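PDB 2QWW: transcriptional regulator, MarR family from Listeria monocytogenes str. 4b, which represses transcription, probably by binding operator DNA as a winged-helix dimer. Local coordinates for the interface of chains A and B. Residues are numbered along the deposited sequence; one frame, centred on the assembly and turned at random. Chains: chain A/B, Transcriptional regulator, MarR family.

Contact 1: the interface of chains A and B. Residues chain A 11, 14-15, 18; chain B 140, 144.
B:Ile140, on helix 133-150 of chain B, lies on helix 8-37 of chain A and touches it with both of its branches. The longer branch works by its tip: CD1 of B:Ile140 packs on the CB methylene of A:Leu15 at 3.5 Å, a tight carbon contact, and the same methyl lies 3.5 Å from the backbone carbonyl oxygen O of A:Asn11. CG1 is anti to the carbonyl carbon, beside the backbone N (chi1 -60°), and the bend at chi2 points CD1 between A:Asn11 and A:Leu15. The other branch, the methyl CG2 of B:Ile140, meets the CG methylene of the neighbouring A:Glu14 at 3.5 Å.

Around this apolar centre, polar residues of chain A lie against the aliphatic stem of B:Lys144. A:Glu14 has CG anti to the backbone N (chi1 -176°) and bends at chi2, which brings its carboxylate across the lysine chain at about a right angle, with OE2 beside CD. The lysine is modelled as far as CD, so the coordinates do not show whether its ammonium group pairs with this carboxylate. A:Thr18 also crosses B:Lys144, its methyl CG2 being 3.8 Å from CA and its hydroxyl OG1 3.5 Å from CG.

Within chain A, OG1 of A:Thr18 donates a hydrogen bond of 2.8 Å to the backbone O of A:Glu14, one turn earlier. The hydroxyl is tilted 30° from the carbonyl plane. This bond ties the threonine to its own helix and helps fix which way its methyl faces.

The patch joins the terminal helices of two subunits, through which MarR-family proteins typically dimerise, and it probably helps hold this repressor's dimer together.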
ATOM      1  N   ASN A  11       1.365 -18.287  14.783  1.00 40.12           N
ATOM      2  CA  ASN A  11       2.034 -17.040  15.144  1.00 40.80           C
ATOM      3  C   ASN A  11       2.380 -16.156  13.944  1.00 38.88           C
ATOM      4  O   ASN A  11       2.311 -14.929  14.035  1.00 39.68           O
ATOM      5  CB  ASN A  11       3.287 -17.329  15.976  1.00 41.28           C
ATOM      6  CG  ASN A  11       2.960 -17.790  17.388  1.00 43.42           C
ATOM      7  OD1 ASN A  11       1.972 -17.353  17.994  1.00 40.97           O
ATOM      8  ND2 ASN A  11       3.803 -18.658  17.930  1.00 39.29           N
ATOM      9  N   GLU A  14      -0.880 -14.529  12.866  1.00 38.34           N
ATOM     10  CA  GLU A  14      -1.209 -13.478  13.819  1.00 38.68           C
ATOM     11  C   GLU A  14      -0.409 -12.208  13.555  1.00 37.04           C
ATOM     12  O   GLU A  14      -0.953 -11.099  13.556  1.00 38.36           O
ATOM     13  CB  GLU A  14      -0.916 -14.014  15.219  1.00 39.58           C
ATOM     14  CG  GLU A  14      -1.269 -13.113  16.378  1.00 50.61           C
ATOM     15  CD  GLU A  14      -2.757 -12.966  16.607  1.00 57.07           C
ATOM     16  OE1 GLU A  14      -3.566 -13.323  15.721  1.00 61.28           O
ATOM     17  OE2 GLU A  14      -3.116 -12.476  17.698  1.00 63.56           O
ATOM     18  N   LEU A  15       0.886 -12.371  13.340  1.00 36.17           N
ATOM     19  CA  LEU A  15       1.758 -11.237  13.073  1.00 36.78           C
ATOM     20  C   LEU A  15       1.352 -10.570  11.760  1.00 36.21           C
ATOM     21  O   LEU A  15       1.143  -9.367  11.718  1.00 36.90           O
ATOM     22  CB  LEU A  15       3.226 -11.679  13.017  1.00 35.78           C
ATOM     23  CG  LEU A  15       4.274 -10.571  12.830  1.00 36.87           C
ATOM     24  CD1 LEU A  15       4.253  -9.605  14.011  1.00 38.39           C
ATOM     25  CD2 LEU A  15       5.653 -11.180  12.637  1.00 39.29           C
ATOM     26  N   THR A  18      -1.762  -8.632  12.014  1.00 34.61           N
ATOM     27  CA  THR A  18      -1.590  -7.420  12.809  1.00 34.27           C
ATOM     28  C   THR A  18      -0.917  -6.351  11.984  1.00 33.26           C
ATOM     29  O   THR A  18      -1.360  -5.212  11.985  1.00 36.43           O
ATOM     30  CB  THR A  18      -0.789  -7.671  14.091  1.00 34.77           C
ATOM     31  OG1 THR A  18      -1.416  -8.703  14.850  1.00 33.90           O
ATOM     32  CG2 THR A  18      -0.741  -6.439  14.939  1.00 33.21           C
TER
ATOM     33  N   ILE B 140       4.613 -10.349  18.771  1.00 33.80           N
ATOM     34  CA  ILE B 140       3.192 -10.478  18.534  1.00 36.72           C
ATOM     35  C   ILE B 140       2.391  -9.631  19.495  1.00 35.39           C
ATOM     36  O   ILE B 140       1.472  -8.942  19.095  1.00 35.69           O
ATOM     37  CB  ILE B 140       2.715 -11.921  18.738  1.00 36.28           C
ATOM     38  CG1 ILE B 140       3.429 -12.885  17.790  1.00 41.26           C
ATOM     39  CG2 ILE B 140       1.184 -12.015  18.610  1.00 43.05           C
ATOM     40  CD1 ILE B 140       3.351 -12.533  16.380  1.00 41.55           C
ATOM     41  N   LYS B 144       0.242  -6.184  18.418  1.00 33.70           N
ATOM     42  CA  LYS B 144      -1.190  -6.280  18.717  1.00 35.64           C
ATOM     43  C   LYS B 144      -1.619  -5.197  19.694  1.00 36.19           C
ATOM     44  O   LYS B 144      -2.726  -4.725  19.611  1.00 38.98           O
ATOM     45  CB  LYS B 144      -1.576  -7.636  19.308  1.00 34.46           C
ATOM     46  CG  LYS B 144      -1.618  -8.752  18.335  1.00 42.55           C
ATOM     47  CD  LYS B 144      -2.004 -10.047  19.039  1.00 42.25           C
TER

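Contact 2: the interface of chains A and B. Residues chain A 11-12, 15, 146; chain B 124, 127-128, 131, 139-140.
A:Leu15 reaches from helix 8-37 of chain A into a group of apolar side chains on chain B, within the helical dimerisation region typical of MarR-family regulators. Its CB methylene rests on B:Ile140, while both of its methyls reach B:Leu139 and one also meets the B:Phe128 ring. CD1 of A:Leu15 approaches the branch point CG of B:Leu139 at 3.8 Å, the two side chains crossing at about a right angle. CD2 of A:Leu15 lies 3.7 Å from CD2 of B:Leu139 and also sits at the edge of the B:Phe128 ring, 4.0 Å from CE1.

A:Val146, on helix 133-150 of chain A, meets chain B with both of its methyls. Its CG2 methyl presses on CD2 of B:Leu139 at 3.4 Å, a tight fit. CG1 of A:Val146, anti to the backbone N (chi1 176°), is directed instead at the selenium SE of selenomethionine B:Met124, 4.0 Å away, with B:Val127 slightly farther off. CD2 of B:Leu139 is thus shared by A:Leu15 and A:Val146.

A:Ile12 covers one face of the B:Phe128 ring. Its CG1 lies 4.0 Å from the ring centroid in a CH-pi contact, displaced toward the rim, and the two side chains run past each other in opposite directions. The CG2 methyl of A:Ile12 packs against CB of B:Met124 at 3.7 Å. At the ring edge, in the plane, CB of A:Asn11 joins CD2 of A:Leu15.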
ATOM      1  N   ASN A  11       1.365 -18.287  14.783  1.00 40.12           N
ATOM      2  CA  ASN A  11       2.034 -17.040  15.144  1.00 40.80           C
ATOM      3  C   ASN A  11       2.380 -16.156  13.944  1.00 38.88           C
ATOM      4  O   ASN A  11       2.311 -14.929  14.035  1.00 39.68           O
ATOM      5  CB  ASN A  11       3.287 -17.329  15.976  1.00 41.28           C
ATOM      6  CG  ASN A  11       2.960 -17.790  17.388  1.00 43.42           C
ATOM      7  OD1 ASN A  11       1.972 -17.353  17.994  1.00 40.97           O
ATOM      8  ND2 ASN A  11       3.803 -18.658  17.930  1.00 39.29           N
ATOM      9  N   ILE A  12       2.771 -16.770  12.832  1.00 38.19           N
ATOM     10  CA  ILE A  12       3.057 -16.033  11.598  1.00 38.17           C
ATOM     11  C   ILE A  12       1.773 -15.357  11.148  1.00 37.11           C
ATOM     12  O   ILE A  12       1.762 -14.167  10.893  1.00 35.83           O
ATOM     13  CB  ILE A  12       3.655 -16.954  10.483  1.00 39.96           C
ATOM     14  CG1 ILE A  12       5.066 -17.396  10.868  1.00 38.85           C
ATOM     15  CG2 ILE A  12       3.713 -16.237   9.119  1.00 40.01           C
ATOM     16  CD1 ILE A  12       5.651 -18.489   9.990  1.00 40.48           C
ATOM     17  N   LEU A  15       0.886 -12.371  13.340  1.00 36.17           N
ATOM     18  CA  LEU A  15       1.758 -11.237  13.073  1.00 36.78           C
ATOM     19  C   LEU A  15       1.352 -10.570  11.760  1.00 36.21           C
ATOM     20  O   LEU A  15       1.143  -9.367  11.718  1.00 36.90           O
ATOM     21  CB  LEU A  15       3.226 -11.679  13.017  1.00 35.78           C
ATOM     22  CG  LEU A  15       4.274 -10.571  12.830  1.00 36.87           C
ATOM     23  CD1 LEU A  15       4.253  -9.605  14.011  1.00 38.39           C
ATOM     24  CD2 LEU A  15       5.653 -11.180  12.637  1.00 39.29           C
ATOM     25  N   VAL A 146      12.950  -7.850  12.548  1.00 34.96           N
ATOM     26  CA  VAL A 146      12.150  -8.522  11.536  1.00 36.07           C
ATOM     27  C   VAL A 146      12.471  -7.992  10.126  1.00 36.16           C
ATOM     28  O   VAL A 146      12.642  -8.771   9.193  1.00 35.37           O
ATOM     29  CB  VAL A 146      10.620  -8.446  11.840  1.00 36.58           C
ATOM     30  CG1 VAL A 146       9.799  -9.068  10.703  1.00 35.09           C
ATOM     31  CG2 VAL A 146      10.284  -9.171  13.141  1.00 36.41           C
TER
HETATM   32  N   MSE B 124       8.549 -15.448   6.321  1.00 37.22           N
HETATM   33  CA  MSE B 124       8.415 -15.164   7.749  1.00 38.09           C
HETATM   34  C   MSE B 124       8.894 -16.354   8.580  1.00 38.04           C
HETATM   35  O   MSE B 124       9.419 -16.185   9.663  1.00 35.32           O
HETATM   36  CB  MSE B 124       6.969 -14.798   8.095  1.00 38.29           C
HETATM   37  CG  MSE B 124       6.836 -13.936   9.342  1.00 44.08           C
HETATM   38 SE   MSE B 124       7.796 -12.233   9.180  0.75 42.14          SE
HETATM   39  CE  MSE B 124       7.067 -11.707   7.720  1.00 37.02           C
ATOM     40  N   VAL B 127      12.449 -15.988   9.054  1.00 38.44           N
ATOM     41  CA  VAL B 127      12.685 -14.916  10.035  1.00 36.49           C
ATOM     42  C   VAL B 127      12.629 -15.476  11.452  1.00 36.03           C
ATOM     43  O   VAL B 127      13.515 -15.213  12.261  1.00 33.04           O
ATOM     44  CB  VAL B 127      11.663 -13.776   9.861  1.00 37.60           C
ATOM     45  CG1 VAL B 127      11.736 -12.747  11.012  1.00 33.51           C
ATOM     46  CG2 VAL B 127      11.890 -13.086   8.525  1.00 35.32           C
ATOM     47  N   PHE B 128      11.602 -16.291  11.702  1.00 37.41           N
ATOM     48  CA  PHE B 128      11.332 -16.935  12.987  1.00 37.14           C
ATOM     49  C   PHE B 128      12.443 -17.883  13.458  1.00 37.77           C
ATOM     50  O   PHE B 128      12.691 -17.990  14.659  1.00 37.31           O
ATOM     51  CB  PHE B 128       9.958 -17.638  12.932  1.00 36.85           C
ATOM     52  CG  PHE B 128       8.780 -16.718  13.212  1.00 36.09           C
ATOM     53  CD1 PHE B 128       8.778 -15.383  12.810  1.00 36.38           C
ATOM     54  CD2 PHE B 128       7.659 -17.197  13.853  1.00 36.51           C
ATOM     55  CE1 PHE B 128       7.695 -14.561  13.084  1.00 37.53           C
ATOM     56  CE2 PHE B 128       6.580 -16.381  14.105  1.00 38.74           C
ATOM     57  CZ  PHE B 128       6.603 -15.059  13.730  1.00 36.60           C
ATOM     58  N   LEU B 131      14.713 -15.796  15.346  1.00 31.01           N
ATOM     59  CA  LEU B 131      14.182 -15.112  16.513  1.00 32.37           C
ATOM     60  C   LEU B 131      14.062 -16.143  17.629  1.00 32.86           C
ATOM     61  O   LEU B 131      13.878 -17.355  17.372  1.00 29.81           O
ATOM     62  CB  LEU B 131      12.803 -14.505  16.251  1.00 34.15           C
ATOM     63  CG  LEU B 131      12.626 -13.448  15.177  1.00 33.35           C
ATOM     64  CD1 LEU B 131      11.158 -13.103  15.072  1.00 35.84           C
ATOM     65  CD2 LEU B 131      13.457 -12.237  15.508  1.00 35.75           C
ATOM     66  N   LEU B 139       7.046  -9.848  20.093  1.00 35.95           N
ATOM     67  CA  LEU B 139       6.740  -9.193  18.817  1.00 35.87           C
ATOM     68  C   LEU B 139       5.246  -9.208  18.545  1.00 34.92           C
ATOM     69  O   LEU B 139       4.675  -8.205  18.168  1.00 34.72           O
ATOM     70  CB  LEU B 139       7.444  -9.928  17.683  1.00 37.30           C
ATOM     71  CG  LEU B 139       7.306  -9.503  16.223  1.00 37.43           C
ATOM     72  CD1 LEU B 139       7.845  -8.146  15.969  1.00 37.67           C
ATOM     73  CD2 LEU B 139       8.059 -10.530  15.362  1.00 40.08           C
ATOM     74  N   ILE B 140       4.613 -10.349  18.771  1.00 33.80           N
ATOM     75  CA  ILE B 140       3.192 -10.478  18.534  1.00 36.72           C
ATOM     76  C   ILE B 140       2.391  -9.631  19.495  1.00 35.39           C
ATOM     77  O   ILE B 140       1.472  -8.942  19.095  1.00 35.69           O
ATOM     78  CB  ILE B 140       2.715 -11.921  18.738  1.00 36.28           C
ATOM     79  CG1 ILE B 140       3.429 -12.885  17.790  1.00 41.26           C
ATOM     80  CG2 ILE B 140       1.184 -12.015  18.610  1.00 43.05           C
ATOM     81  CD1 ILE B 140       3.351 -12.533  16.380  1.00 41.55           C
TER

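Contact 1 and contact 2 are neighbouring patches of one two-fold symmetric interface, about 8 Å apart between the centres of their C-alpha atoms. They share A:Asn11, A:Leu15 and B:Ile140, so helix 8-37 of chain A and helix 133-150 of chain B run through both. Contact 1 is the more polar flank; contact 2 extends the apolar packing to helix 118-129 of chain B and helix 133-150 of chain A. With the chains exchanged, each patch occurs twice. Together they probably help hold the two subunits together and so influence the spacing of their DNA-binding domains.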